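Local coordinates for protein membrane-bound lytic murein transglycosylase A (Burkholderia pseudomallei, PDB 6QK4) that probably cleaves the beta-1,4 linkage between MurNAc and GlcNAc in peptidoglycan as an exolytic transglycosylase, forming a 1,6-anhydro bond in MurNAc, at residues A79-F82 with F83-F87; P266-P269 with E270-A274. One frame throughout, in Å; residues are numbered along the deposited sequence.

Interaction 1 (A79-F82 with F83-F87)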
# COMPACT_ATOMS: atom_id res chain seq x y z
N ALA A 79 9.00 -15.95 -18.65
CA ALA A 79 9.06 -14.56 -18.21
C ALA A 79 10.48 -14.18 -17.80
O ALA A 79 10.93 -13.08 -18.13
CB ALA A 79 8.09 -14.32 -17.03
N ARG A 80 11.19 -15.09 -17.09
CA ARG A 80 12.57 -14.78 -16.70
C ARG A 80 13.42 -14.56 -17.96
O ARG A 80 14.20 -13.60 -18.03
CB ARG A 80 13.17 -15.92 -15.86
CG ARG A 80 14.52 -15.59 -15.22
CD ARG A 80 14.96 -16.69 -14.29
NE ARG A 80 14.07 -16.91 -13.13
CZ ARG A 80 14.06 -16.16 -12.02
NH1 ARG A 80 14.87 -15.09 -11.88
NH2 ARG A 80 13.21 -16.48 -11.03
N THR A 81 13.25 -15.42 -18.95
CA THR A 81 14.02 -15.25 -20.20
C THR A 81 13.71 -13.92 -20.87
O THR A 81 14.60 -13.20 -21.37
CB THR A 81 13.74 -16.43 -21.10
OG1 THR A 81 14.26 -17.56 -20.43
CG2 THR A 81 14.41 -16.23 -22.46
N PHE A 82 12.44 -13.55 -20.86
CA PHE A 82 12.06 -12.27 -21.42
C PHE A 82 12.79 -11.12 -20.73
O PHE A 82 13.25 -10.20 -21.38
CB PHE A 82 10.53 -12.09 -21.30
CG PHE A 82 10.06 -10.70 -21.49
CD1 PHE A 82 9.85 -10.24 -22.75
CD2 PHE A 82 9.79 -9.86 -20.40
CE1 PHE A 82 9.41 -8.96 -23.02
CE2 PHE A 82 9.35 -8.55 -20.66
CZ PHE A 82 9.13 -8.10 -21.97
N PHE A 83 12.73 -11.06 -19.38
CA PHE A 83 13.34 -9.91 -18.72
C PHE A 83 14.86 -9.88 -18.99
O PHE A 83 15.44 -8.81 -19.19
CB PHE A 83 13.03 -9.95 -17.21
CG PHE A 83 11.62 -9.60 -16.90
CD1 PHE A 83 11.20 -8.29 -17.12
CD2 PHE A 83 10.73 -10.51 -16.38
CE1 PHE A 83 9.87 -7.89 -16.80
CE2 PHE A 83 9.41 -10.12 -16.05
CZ PHE A 83 9.00 -8.82 -16.28
N GLU A 84 15.49 -11.06 -19.03
CA GLU A 84 16.94 -11.14 -19.21
C GLU A 84 17.32 -10.74 -20.62
O GLU A 84 18.41 -10.19 -20.84
CB GLU A 84 17.44 -12.56 -18.89
CG GLU A 84 17.39 -12.90 -17.37
CD GLU A 84 17.90 -14.26 -17.11
OE1 GLU A 84 18.33 -14.91 -18.11
OE2 GLU A 84 17.87 -14.74 -15.97
N THR A 85 16.41 -10.93 -21.58
CA THR A 85 16.64 -10.69 -23.00
C THR A 85 16.32 -9.25 -23.40
O THR A 85 17.02 -8.68 -24.24
CB THR A 85 15.76 -11.66 -23.83
OG1 THR A 85 16.16 -13.01 -23.61
CG2 THR A 85 15.79 -11.36 -25.34
N TYR A 86 15.25 -8.65 -22.84
CA TYR A 86 14.80 -7.36 -23.31
C TYR A 86 15.27 -6.19 -22.46
O TYR A 86 15.10 -5.04 -22.89
CB TYR A 86 13.27 -7.34 -23.44
CG TYR A 86 12.84 -8.07 -24.69
CD1 TYR A 86 12.64 -9.45 -24.68
CD2 TYR A 86 12.60 -7.37 -25.87
CE1 TYR A 86 12.23 -10.14 -25.88
CE2 TYR A 86 12.21 -8.04 -27.04
CZ TYR A 86 12.03 -9.42 -27.02
OH TYR A 86 11.63 -10.11 -28.16
N PHE A 87 15.86 -6.46 -21.28
CA PHE A 87 16.22 -5.37 -20.37
C PHE A 87 17.61 -5.58 -19.85
O PHE A 87 18.10 -6.71 -19.75
CB PHE A 87 15.24 -5.30 -19.11
CG PHE A 87 13.83 -4.93 -19.48
CD1 PHE A 87 12.94 -5.90 -19.91
CD2 PHE A 87 13.43 -3.61 -19.39
CE1 PHE A 87 11.61 -5.55 -20.34
CE2 PHE A 87 12.12 -3.20 -19.81
CZ PHE A 87 11.18 -4.23 -20.26
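Thr-81 O takes two donors from the same residue one turn on, Thr-85 OG1 at 2.7 Å from that oxygen and the backbone N of Thr-85. They arrive from opposite faces of the carbonyl plane. The hydroxyl sits 38° out of that plane, while the N-H makes a rather bent bond, Thr-85 N to Thr-81 O 2.9 Å. This double grip is made possible by Thr-85 chi1 of -65°, which sets OG1 beside its own backbone N and turns it back toward the preceding turn. Regular i to i+4 bonds run from Phe-83 N, Glu-84 N and Tyr-86 N to Ala-79 O, Arg-80 O and Phe-82 O, closing the last turns of helix 76-86 before Phe-87 leaves helical geometry and opens strand 87-92. Along the buried side of this helix end lies an aromatic cluster centred on Phe-82. The ring presents its edge to Phe-83 in a T-shaped pair, CD2 standing over the centre of the Phe-83 face, 3.9 Å from Phe-83 CD1. Tyr-86 meets it differently: the two planes are 30° apart and slid past each other, with Phe-82 CD1 and Tyr-86 CD1 at 3.5 Å. Phe-87 CE1 approaches Phe-82 CE2 obliquely at 3.8 Å. Leu-48 of helix 44-55 and Ala-67 and Ala-68 of helix 62-68 also pack on Phe-82. The side chains of Arg-80 and Glu-84 come closest at Arg-80 CG and Glu-84 OE2, 3.5 Å apart, with no contact between their charged atoms; Arg-80 NH2 bonds Asp-39 O, Arg-80 NH1 bonds Trp-36 O, and Glu-84 OE2 bonds Trp-36 NE1.

Interaction 2 (P266-P269 with E270-A274)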
# COMPACT_ATOMS: atom_id res chain seq x y z
N PRO A 266 -4.25 0.20 -12.66
CA PRO A 266 -4.45 -0.51 -11.38
C PRO A 266 -3.13 -1.08 -10.86
O PRO A 266 -2.37 -1.70 -11.61
CB PRO A 266 -5.40 -1.65 -11.75
CG PRO A 266 -6.05 -1.26 -13.03
CD PRO A 266 -5.04 -0.37 -13.77
N LEU A 267 -2.87 -0.87 -9.58
CA LEU A 267 -1.68 -1.46 -8.92
C LEU A 267 -1.82 -2.97 -8.74
O LEU A 267 -2.91 -3.49 -8.47
CB LEU A 267 -1.47 -0.80 -7.56
CG LEU A 267 -1.38 0.73 -7.59
CD1 LEU A 267 -1.22 1.34 -6.20
CD2 LEU A 267 -0.18 1.10 -8.43
N THR A 268 -0.67 -3.69 -8.82
CA THR A 268 -0.69 -5.14 -8.62
C THR A 268 -0.08 -5.48 -7.26
O THR A 268 1.05 -5.04 -6.96
CB THR A 268 0.14 -5.79 -9.73
OG1 THR A 268 -0.45 -5.46 -10.98
CG2 THR A 268 0.12 -7.36 -9.57
N PRO A 269 -0.77 -6.21 -6.39
CA PRO A 269 -0.19 -6.52 -5.07
C PRO A 269 1.19 -7.15 -5.18
O PRO A 269 1.39 -8.08 -5.95
CB PRO A 269 -1.20 -7.51 -4.47
CG PRO A 269 -2.59 -7.06 -5.09
CD PRO A 269 -2.15 -6.70 -6.56
N GLU A 270 2.12 -6.67 -4.36
CA GLU A 270 3.53 -7.12 -4.33
C GLU A 270 4.25 -7.04 -5.67
O GLU A 270 5.33 -7.66 -5.82
CB GLU A 270 3.63 -8.53 -3.76
CG GLU A 270 3.06 -8.55 -2.33
CD GLU A 270 3.67 -9.72 -1.49
OE1 GLU A 270 4.93 -9.81 -1.32
OE2 GLU A 270 2.84 -10.54 -1.03
N ARG A 271 3.76 -6.22 -6.62
CA ARG A 271 4.48 -6.03 -7.86
C ARG A 271 4.50 -4.57 -8.27
O ARG A 271 4.96 -4.28 -9.39
CB ARG A 271 3.89 -6.84 -9.03
CG ARG A 271 4.01 -8.39 -8.86
CD ARG A 271 5.50 -8.78 -9.03
NE ARG A 271 5.63 -10.20 -8.70
CZ ARG A 271 6.81 -10.81 -8.59
NH1 ARG A 271 7.90 -10.09 -8.85
NH2 ARG A 271 6.88 -12.13 -8.19
N SER A 272 3.95 -3.66 -7.45
CA SER A 272 3.94 -2.24 -7.74
C SER A 272 4.56 -1.52 -6.58
O SER A 272 4.33 -1.89 -5.42
CB SER A 272 2.50 -1.69 -7.89
OG SER A 272 1.85 -2.19 -9.04
N ILE A 273 5.39 -0.51 -6.86
CA ILE A 273 5.91 0.35 -5.81
C ILE A 273 5.60 1.82 -6.13
O ILE A 273 5.47 2.23 -7.29
CB ILE A 273 7.42 0.20 -5.60
CG1 ILE A 273 8.20 0.39 -6.93
CG2 ILE A 273 7.72 -1.13 -4.79
CD1 ILE A 273 9.75 0.51 -6.65
N ALA A 274 5.40 2.60 -5.06
CA ALA A 274 5.45 4.04 -5.16
C ALA A 274 6.89 4.53 -4.98
O ALA A 274 7.65 4.00 -4.13
CB ALA A 274 4.54 4.66 -4.09
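Thr-268 O accepts from Arg-271 N at 3.0 Å and closes a type II beta turn, with Pro-269 at its second position and Glu-270 at its third in a left-handed conformation (phi 55°, psi small and positive). The Arg-271 N-H comes from above the Thr-268 carbonyl plane. Just past the turn the hydroxyl of Ser-272 folds back: its OG receives Thr-268 N at 2.9 Å in a nearly straight bond, 168° at the hydrogen. With chi1 at -67°, OG lies beside the serine's own backbone N, on the side facing the incoming chain, where it also packs 3.6 Å from Leu-267 CA. Leu-267 lays its CD2 against the same serine, 3.9 Å from Ser-272 CB. Between the first and fourth residues of the turn, Thr-268 CG2 rests on Arg-271 CB at 3.8 Å, a small apolar contact in which the two side chains meet at a slant. From there the Arg-271 chain bends at chi2 and carries its guanidinium away from the turn, to a salt bridge with Asp-39 and to the carbonyls of Ile-42 and Leu-302. Glu-270 also sends its end away from the turn, toward strand 317-324, where OE1 bonds Tyr-320 OH. The turn thus delivers the chain into strand 272-274, within the 3D domain, a family of the double-psi beta-barrel clan; this strand pairs with 298-307 and 317-324. Because Ser-272 OG accepts from Thr-268 N, its proton is probably what bonds Gln-306 OE1, so that one hydroxyl would tie the entering loop to strand 298-307 through both its acceptor and its donor function.

The centres of interactions 1 and 2 lie 20 Å apart and their nearest atoms about 7 Å; they do not touch, but share neighbours. Asp-39 is one: its backbone O receives Arg-80 of interaction 1, while its OD2 pairs with Arg-271 of interaction 2. Strand 298-307 is another. Phe-83 packs on the side chains of Leu-302 and Phe-304, whose backbones bond Arg-271. Helix 44-55 also touches both, Leu-48 meeting Phe-82 and Phe-83, and Ala-47 meeting Thr-268 and Arg-271. The end of helix 76-86 and the turn into strand 272-274 therefore pack on a common helix and strand, the turn about 8 Å from the chain centre against about 27 Å for interaction 1, centre to centre.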